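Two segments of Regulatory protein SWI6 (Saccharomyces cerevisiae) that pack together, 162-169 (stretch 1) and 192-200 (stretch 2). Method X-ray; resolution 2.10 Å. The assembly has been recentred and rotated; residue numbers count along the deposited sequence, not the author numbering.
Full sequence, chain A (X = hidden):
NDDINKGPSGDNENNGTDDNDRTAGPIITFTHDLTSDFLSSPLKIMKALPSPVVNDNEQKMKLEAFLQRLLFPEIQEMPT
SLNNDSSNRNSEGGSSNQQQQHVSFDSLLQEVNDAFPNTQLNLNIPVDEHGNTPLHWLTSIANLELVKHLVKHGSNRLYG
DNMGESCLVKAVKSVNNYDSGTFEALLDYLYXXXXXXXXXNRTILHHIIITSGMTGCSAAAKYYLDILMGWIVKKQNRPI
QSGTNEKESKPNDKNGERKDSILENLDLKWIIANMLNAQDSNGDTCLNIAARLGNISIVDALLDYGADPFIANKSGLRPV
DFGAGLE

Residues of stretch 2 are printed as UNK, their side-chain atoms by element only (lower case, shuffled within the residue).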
# COMPACT_ATOMS: atom_id res chain seq x y z
N ASN A 162 -9.87 -7.32 5.38
CA ASN A 162 -10.52 -6.93 6.64
C ASN A 162 -11.66 -5.95 6.46
O ASN A 162 -12.48 -5.76 7.37
CB ASN A 162 -9.48 -6.38 7.62
CG ASN A 162 -8.46 -7.43 8.04
OD1 ASN A 162 -8.67 -8.63 7.81
ND2 ASN A 162 -7.37 -6.99 8.68
N MET A 163 -11.73 -5.33 5.29
CA MET A 163 -12.79 -4.39 4.97
C MET A 163 -13.85 -5.11 4.13
O MET A 163 -14.88 -4.53 3.78
CB MET A 163 -12.23 -3.21 4.18
CG MET A 163 -11.31 -2.32 4.98
SD MET A 163 -12.29 -1.43 6.20
CE MET A 163 -12.92 -0.05 5.16
N GLY A 164 -13.59 -6.37 3.81
CA GLY A 164 -14.52 -7.14 3.00
C GLY A 164 -14.31 -6.84 1.52
O GLY A 164 -15.14 -7.18 0.67
N GLU A 165 -13.19 -6.20 1.21
CA GLU A 165 -12.87 -5.87 -0.16
C GLU A 165 -12.24 -7.06 -0.87
O GLU A 165 -11.29 -7.67 -0.36
CB GLU A 165 -11.95 -4.65 -0.19
CG GLU A 165 -12.73 -3.38 0.11
CD GLU A 165 -11.88 -2.13 0.21
OE1 GLU A 165 -10.71 -2.13 -0.27
OE2 GLU A 165 -12.40 -1.13 0.76
N SER A 166 -12.78 -7.41 -2.03
CA SER A 166 -12.28 -8.54 -2.82
C SER A 166 -11.03 -8.16 -3.60
O SER A 166 -10.64 -7.00 -3.61
CB SER A 166 -13.35 -8.99 -3.81
OG SER A 166 -13.55 -7.98 -4.78
N CYS A 167 -10.41 -9.13 -4.26
CA CYS A 167 -9.21 -8.85 -5.04
C CYS A 167 -9.54 -8.01 -6.26
O CYS A 167 -8.74 -7.18 -6.68
CB CYS A 167 -8.50 -10.15 -5.45
SG CYS A 167 -9.51 -11.33 -6.37
N LEU A 168 -10.72 -8.22 -6.85
CA LEU A 168 -11.10 -7.43 -8.02
C LEU A 168 -11.26 -5.97 -7.60
O LEU A 168 -10.99 -5.06 -8.38
CB LEU A 168 -12.39 -7.97 -8.63
CG LEU A 168 -12.87 -7.16 -9.84
CD1 LEU A 168 -11.88 -7.31 -10.98
CD2 LEU A 168 -14.27 -7.64 -10.27
N VAL A 169 -11.71 -5.74 -6.36
CA VAL A 169 -11.86 -4.37 -5.86
C VAL A 169 -10.50 -3.65 -5.88
O VAL A 169 -10.42 -2.45 -6.10
CB VAL A 169 -12.46 -4.39 -4.41
CG1 VAL A 169 -12.36 -3.00 -3.76
CG2 VAL A 169 -13.93 -4.82 -4.48
N UNK A 192 -16.18 -13.67 -10.95
CA UNK A 192 -16.99 -14.09 -9.80
C UNK A 192 -17.06 -13.01 -8.72
O UNK A 192 -18.03 -12.95 -7.98
c UNK A 192 -15.71 -15.93 -10.59
c UNK A 192 -16.28 -15.35 -9.31
c UNK A 192 -15.17 -14.70 -11.28
N UNK A 193 -16.03 -12.17 -8.64
CA UNK A 193 -16.00 -11.10 -7.64
C UNK A 193 -17.03 -10.00 -7.92
O UNK A 193 -17.40 -9.26 -7.02
s UNK A 193 -13.23 -11.57 -7.23
c UNK A 193 -14.61 -10.45 -7.59
N UNK A 194 -17.48 -9.91 -9.16
CA UNK A 194 -18.46 -8.89 -9.52
C UNK A 194 -19.74 -8.96 -8.69
O UNK A 194 -20.44 -7.96 -8.56
c UNK A 194 -17.73 -8.72 -11.99
c UNK A 194 -18.84 -9.02 -11.00
c UNK A 194 -17.33 -7.25 -11.86
c UNK A 194 -18.21 -9.03 -13.40
N UNK A 195 -20.05 -10.12 -8.13
CA UNK A 195 -21.27 -10.23 -7.34
C UNK A 195 -21.06 -9.98 -5.85
O UNK A 195 -22.00 -10.06 -5.06
c UNK A 195 -21.94 -11.61 -7.51
c UNK A 195 -21.14 -12.68 -6.77
c UNK A 195 -22.07 -11.94 -8.99
c UNK A 195 -21.87 -13.99 -6.64
N UNK A 196 -19.82 -9.65 -5.47
CA UNK A 196 -19.48 -9.41 -4.07
C UNK A 196 -19.59 -7.95 -3.59
O UNK A 196 -19.23 -7.02 -4.31
c UNK A 196 -18.58 -12.30 -3.44
c UNK A 196 -17.71 -11.34 -4.23
c UNK A 196 -16.22 -11.62 -3.99
c UNK A 196 -18.05 -9.91 -3.81
N UNK A 197 -20.09 -7.77 -2.37
CA UNK A 197 -20.19 -6.45 -1.74
C UNK A 197 -19.32 -6.52 -0.48
O UNK A 197 -19.19 -7.58 0.12
o UNK A 197 -24.31 -7.38 0.86
o UNK A 197 -24.23 -5.73 -0.58
c UNK A 197 -23.70 -6.70 0.00
c UNK A 197 -22.27 -7.08 -0.34
c UNK A 197 -21.64 -6.12 -1.34
N UNK A 198 -18.73 -5.40 -0.09
CA UNK A 198 -17.87 -5.39 1.09
C UNK A 198 -18.63 -5.09 2.38
O UNK A 198 -19.87 -5.08 2.40
c UNK A 198 -16.72 -4.40 0.88
o UNK A 198 -16.37 -2.11 0.34
c UNK A 198 -17.19 -2.96 0.74
o UNK A 198 -18.37 -2.68 1.06
N UNK A 199 -17.90 -4.85 3.46
CA UNK A 199 -18.51 -4.58 4.75
C UNK A 199 -19.37 -3.31 4.78
O UNK A 199 -20.09 -3.06 5.75
c UNK A 199 -17.43 -4.50 5.83
o UNK A 199 -16.76 -5.74 5.91
N UNK A 200 -19.29 -2.52 3.71
CA UNK A 200 -20.07 -1.29 3.59
C UNK A 200 -21.15 -1.51 2.53
O UNK A 200 -21.78 -0.56 2.06
c UNK A 200 -19.12 2.81 4.63
c UNK A 200 -18.11 0.27 4.15
c UNK A 200 -19.15 -0.15 3.13
s UNK A 200 -18.88 1.24 5.48
O HOH W 1 -15.06 -5.28 8.05
O HOH W 2 -14.88 0.08 1.76
O HOH W 3 -16.15 -7.15 -5.63

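Position 192 carries three side-chain carbons that close a ring onto the backbone N. It does not reach stretch 1. The ring makes it Pro192.

Position 193 has one carbon, then one sulfur. Its CB points toward stretch 1 and lies 3.5 Å from Leu168 CB. The sulfur sits 3.8 Å from Cys167 SG. One carbon ending in sulfur is cysteine, Cys193. The sulfur separation is too long for a disulfide, so this is an apolar contact.

Position 194 has four carbons, forked at the second. Its CB points away from stretch 1, but the end of the side chain comes nearer, and one terminal carbon lies 3.5 Å from Leu168 CD2. A fork at the second carbon is leucine, Leu194.

Position 195 also has four carbons, but the fork is at the first, and one arm is two carbons long. It is out of reach of stretch 1. This is Ile195.

Position 196 has four carbons, forked at the second. It points toward stretch 1, and a terminal carbon is 3.9 Å from Ser166 CB. This is Leu196.

Position 197 has three carbons, the third carrying two oxygens. The side chain points away from stretch 1. Three carbons and a carboxylate give Glu197.

Position 198 has two carbons, the second carrying two oxygens. Its CB is 3.2 Å from Gly164 O. The shorter carboxylate chain is Asp198. Asp198 OD2 accepts from the backbone N of position 200 at 2.8 Å. Asp198 OD1 lies 4.1 Å from Glu165 OE2. Water 2 donates to both of these like-charged oxygens, bridging them.

Position 199 has one carbon, then one oxygen. Its CB points toward stretch 1, and the oxygen lies 3.1 Å from Met163 O. This is Ser199. Its OG shares water 1 with Asn162 O.

Position 200 has two carbons, a sulfur and one more carbon, unbranched. It makes no contact within 4.5 Å of stretch 1. This is Met200.

The contact has a polar end and an apolar end. At the polar end, Ser199 N donates to Met163 O at 3.1 Å. Gly164 lets the backbones approach, its CA 4.2 Å from Asp198 CA. A CB there would clash with Ser199 N. At the apolar end, Leu168 packs on Cys193 and Leu194. Between them, water 3 links Ser166 OG to Cys193 O. Ser166 also caps the helix, its OG accepting a weak bond from Val169 N at 3.3 Å.

Stretch 2 (192-200) PCLILEDSM
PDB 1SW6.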